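Local coordinates for protein putative thioesterase yhdA (Lactococcus lactis subsp. lactis, PDB 3GEK) that probably hydrolyses acyl-CoA thioesters, perhaps 1,4-dihydroxy-2-naphthoyl-CoA, as a hotdog-fold enzyme of the PaaI thioesterase family, at residues 30-35 against 57-62. The protein carries 7 engineered substitutions. Residues are numbered along the deposited sequence; the frame is centred on the assembly and turned at random.
Sequences FSSKMI and EITAGM
In this hotdog fold, where a curved antiparallel sheet wraps a long central helix, Phe30 and Ser32 of strand 28-35 meet Thr59 and Ala60 of helix 49-68. The short segments run closer to antiparallel than parallel, at 139°, with their axes 9.4 Å apart. That spacing is bridged by alternate residues of the strand: Phe30 and Ser32 turn toward the helix, whereas Ser31 and Lys33 point away from it.

Phe30 and Thr59 carry most of the contact together. The Phe30 chi1 of 77° sets CG between the backbone N and the carbonyl carbon, and the ring leans over the helix backbone. One face of the Phe30 ring lies on the Thr59 peptide, with Thr59 O 4.1 Å above the plane and over the ring centre. The far end of the ring meets the Thr59 side chain, which crosses Phe30 at about a right angle: Phe30 CE1 lies 3.4 Å from Thr59 CB, and Phe30 CZ is 3.3 Å from Thr59 OG1. On its other side the ring reaches the next residue, Phe30 CE2 standing 4.1 Å from Ala60 CA. Trp109 stacks edge-to-face with the same phenyl ring.

The hydroxyl of Thr59, although beside the ring, is satisfied within the helix by a hydrogen bond to Leu55 O. With OG1 at a chi1 of 54°, CG2 is anti to the carbonyl carbon and faces the strand at Ser32. The buried Ser32 hydroxyl bonds to Ala95 O on the neighbouring strand 92-102, so its polar demand is met inside the sheet. Toward the helix it makes a van der Waals contact, Ser32 OG lying 3.5 Å from Thr59 CG2.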
ATOM      1  N   PHE A  30       5.714 -20.060   0.909  1.00 48.39           N
ATOM      2  CA  PHE A  30       6.515 -20.302   2.109  1.00 47.85           C
ATOM      3  C   PHE A  30       5.663 -20.387   3.374  1.00 47.62           C
ATOM      4  O   PHE A  30       4.535 -19.895   3.413  1.00 47.37           O
ATOM      5  CB  PHE A  30       7.668 -19.296   2.269  1.00 47.63           C
ATOM      6  CG  PHE A  30       7.251 -17.935   2.762  1.00 47.42           C
ATOM      7  CD1 PHE A  30       7.071 -17.690   4.123  1.00 47.54           C
ATOM      8  CD2 PHE A  30       7.074 -16.887   1.870  1.00 46.94           C
ATOM      9  CE1 PHE A  30       6.693 -16.431   4.579  1.00 47.97           C
ATOM     10  CE2 PHE A  30       6.714 -15.620   2.321  1.00 48.00           C
ATOM     11  CZ  PHE A  30       6.521 -15.394   3.677  1.00 47.35           C
ATOM     12  N   SER A  31       6.228 -21.043   4.383  1.00 47.42           N
ATOM     13  CA  SER A  31       5.644 -21.193   5.707  1.00 47.46           C
ATOM     14  C   SER A  31       6.688 -20.822   6.759  1.00 46.97           C
ATOM     15  O   SER A  31       7.894 -20.970   6.529  1.00 46.76           O
ATOM     16  CB  SER A  31       5.239 -22.649   5.931  1.00 47.76           C
ATOM     17  OG  SER A  31       3.861 -22.841   5.706  1.00 49.80           O
ATOM     18  N   SER A  32       6.215 -20.367   7.918  1.00 46.44           N
ATOM     19  CA  SER A  32       7.076 -20.098   9.068  1.00 45.98           C
ATOM     20  C   SER A  32       6.253 -19.786  10.308  1.00 45.83           C
ATOM     21  O   SER A  32       5.045 -19.565  10.232  1.00 45.69           O
ATOM     22  CB  SER A  32       8.042 -18.941   8.791  1.00 45.90           C
ATOM     23  OG  SER A  32       7.354 -17.707   8.700  1.00 46.37           O
ATOM     24  N   LYS A  33       6.925 -19.778  11.450  1.00 45.69           N
ATOM     25  CA  LYS A  33       6.317 -19.387  12.708  1.00 45.90           C
ATOM     26  C   LYS A  33       7.222 -18.358  13.364  1.00 45.93           C
ATOM     27  O   LYS A  33       8.431 -18.332  13.111  1.00 45.93           O
ATOM     28  CB  LYS A  33       6.132 -20.597  13.632  1.00 45.70           C
ATOM     29  CG  LYS A  33       5.218 -21.678  13.078  1.00 45.79           C
ATOM     30  CD  LYS A  33       4.843 -22.703  14.131  1.00 46.52           C
ATOM     31  CE  LYS A  33       4.044 -23.857  13.525  1.00 47.02           C
ATOM     32  NZ  LYS A  33       4.882 -24.710  12.630  1.00 46.97           N
HETATM   33  N   MSE A  34       6.631 -17.501  14.185  1.00 45.84           N
HETATM   34  CA  MSE A  34       7.404 -16.612  15.035  1.00 46.62           C
HETATM   35  C   MSE A  34       6.969 -16.788  16.484  1.00 45.39           C
HETATM   36  O   MSE A  34       5.816 -16.528  16.825  1.00 45.31           O
HETATM   37  CB  MSE A  34       7.255 -15.156  14.594  1.00 46.28           C
HETATM   38  CG  MSE A  34       8.011 -14.174  15.480  1.00 47.08           C
HETATM   39 SE   MSE A  34       8.086 -12.395  14.709  1.00 51.33          SE
HETATM   40  CE  MSE A  34       6.233 -11.848  15.060  1.00 48.83           C
ATOM     41  N   ILE A  35       7.892 -17.228  17.314  1.00 44.59           N
ATOM     42  CA  ILE A  35       7.620 -17.478  18.727  1.00 44.07           C
ATOM     43  C   ILE A  35       7.741 -16.185  19.533  1.00 43.65           C
ATOM     44  O   ILE A  35       8.799 -15.559  19.559  1.00 43.34           O
ATOM     45  CB  ILE A  35       8.569 -18.543  19.309  1.00 43.94           C
ATOM     46  CG1 ILE A  35       8.669 -19.747  18.362  1.00 44.09           C
ATOM     47  CG2 ILE A  35       8.118 -18.950  20.718  1.00 43.81           C
ATOM     48  CD1 ILE A  35       9.778 -20.727  18.725  1.00 44.12           C
ATOM     49  N   GLU A  57       8.788  -8.981   5.864  1.00 47.21           N
ATOM     50  CA  GLU A  57       9.883  -8.559   4.986  1.00 48.26           C
ATOM     51  C   GLU A  57      11.042  -9.562   5.015  1.00 48.15           C
ATOM     52  O   GLU A  57      11.636  -9.866   3.975  1.00 48.03           O
ATOM     53  CB  GLU A  57      10.350  -7.129   5.321  1.00 48.18           C
ATOM     54  CG  GLU A  57      11.285  -6.526   4.259  1.00 50.00           C
ATOM     55  CD  GLU A  57      11.497  -5.018   4.373  1.00 50.02           C
ATOM     56  OE1 GLU A  57      10.536  -4.294   4.695  1.00 51.57           O
ATOM     57  OE2 GLU A  57      12.635  -4.551   4.098  1.00 52.62           O
ATOM     58  N   ILE A  58      11.332 -10.097   6.203  1.00 48.20           N
ATOM     59  CA  ILE A  58      12.443 -11.035   6.391  1.00 48.12           C
ATOM     60  C   ILE A  58      12.179 -12.415   5.776  1.00 48.09           C
ATOM     61  O   ILE A  58      13.059 -12.969   5.111  1.00 47.86           O
ATOM     62  CB  ILE A  58      12.860 -11.155   7.886  1.00 48.29           C
ATOM     63  CG1 ILE A  58      13.489  -9.837   8.357  1.00 48.75           C
ATOM     64  CG2 ILE A  58      13.847 -12.313   8.102  1.00 47.97           C
ATOM     65  CD1 ILE A  58      13.601  -9.700   9.864  1.00 49.61           C
ATOM     66  N   THR A  59      10.980 -12.960   5.997  1.00 47.81           N
ATOM     67  CA  THR A  59      10.610 -14.261   5.433  1.00 47.86           C
ATOM     68  C   THR A  59      10.440 -14.215   3.912  1.00 48.28           C
ATOM     69  O   THR A  59      10.788 -15.171   3.216  1.00 47.94           O
ATOM     70  CB  THR A  59       9.331 -14.841   6.079  1.00 48.05           C
ATOM     71  OG1 THR A  59       8.266 -13.882   5.995  1.00 46.99           O
ATOM     72  CG2 THR A  59       9.578 -15.226   7.547  1.00 47.72           C
ATOM     73  N   ALA A  60       9.901 -13.107   3.403  1.00 48.97           N
ATOM     74  CA  ALA A  60       9.771 -12.902   1.959  1.00 49.82           C
ATOM     75  C   ALA A  60      11.151 -12.893   1.306  1.00 50.33           C
ATOM     76  O   ALA A  60      11.358 -13.529   0.273  1.00 50.25           O
ATOM     77  CB  ALA A  60       9.027 -11.605   1.658  1.00 49.67           C
ATOM     78  N   GLY A  61      12.089 -12.180   1.931  1.00 51.21           N
ATOM     79  CA  GLY A  61      13.475 -12.124   1.479  1.00 51.99           C
ATOM     80  C   GLY A  61      14.167 -13.476   1.510  1.00 52.93           C
ATOM     81  O   GLY A  61      14.925 -13.806   0.599  1.00 52.70           O
HETATM   82  N   MSE A  62      13.912 -14.243   2.551  1.00 53.79           N
HETATM   83  CA  MSE A  62      14.470 -15.591   2.685  1.00 55.59           C
HETATM   84  C   MSE A  62      13.914 -16.521   1.605  1.00 54.08           C
HETATM   85  O   MSE A  62      14.661 -17.271   0.987  1.00 54.29           O
HETATM   86  CB  MSE A  62      14.170 -16.171   4.069  1.00 55.22           C
HETATM   87  CG  MSE A  62      14.799 -15.430   5.245  1.00 57.66           C
HETATM   88 SE   MSE A  62      14.242 -16.188   6.965  1.00 61.76          SE
HETATM   89  CE  MSE A  62      15.320 -17.812   6.894  1.00 59.71           C
TER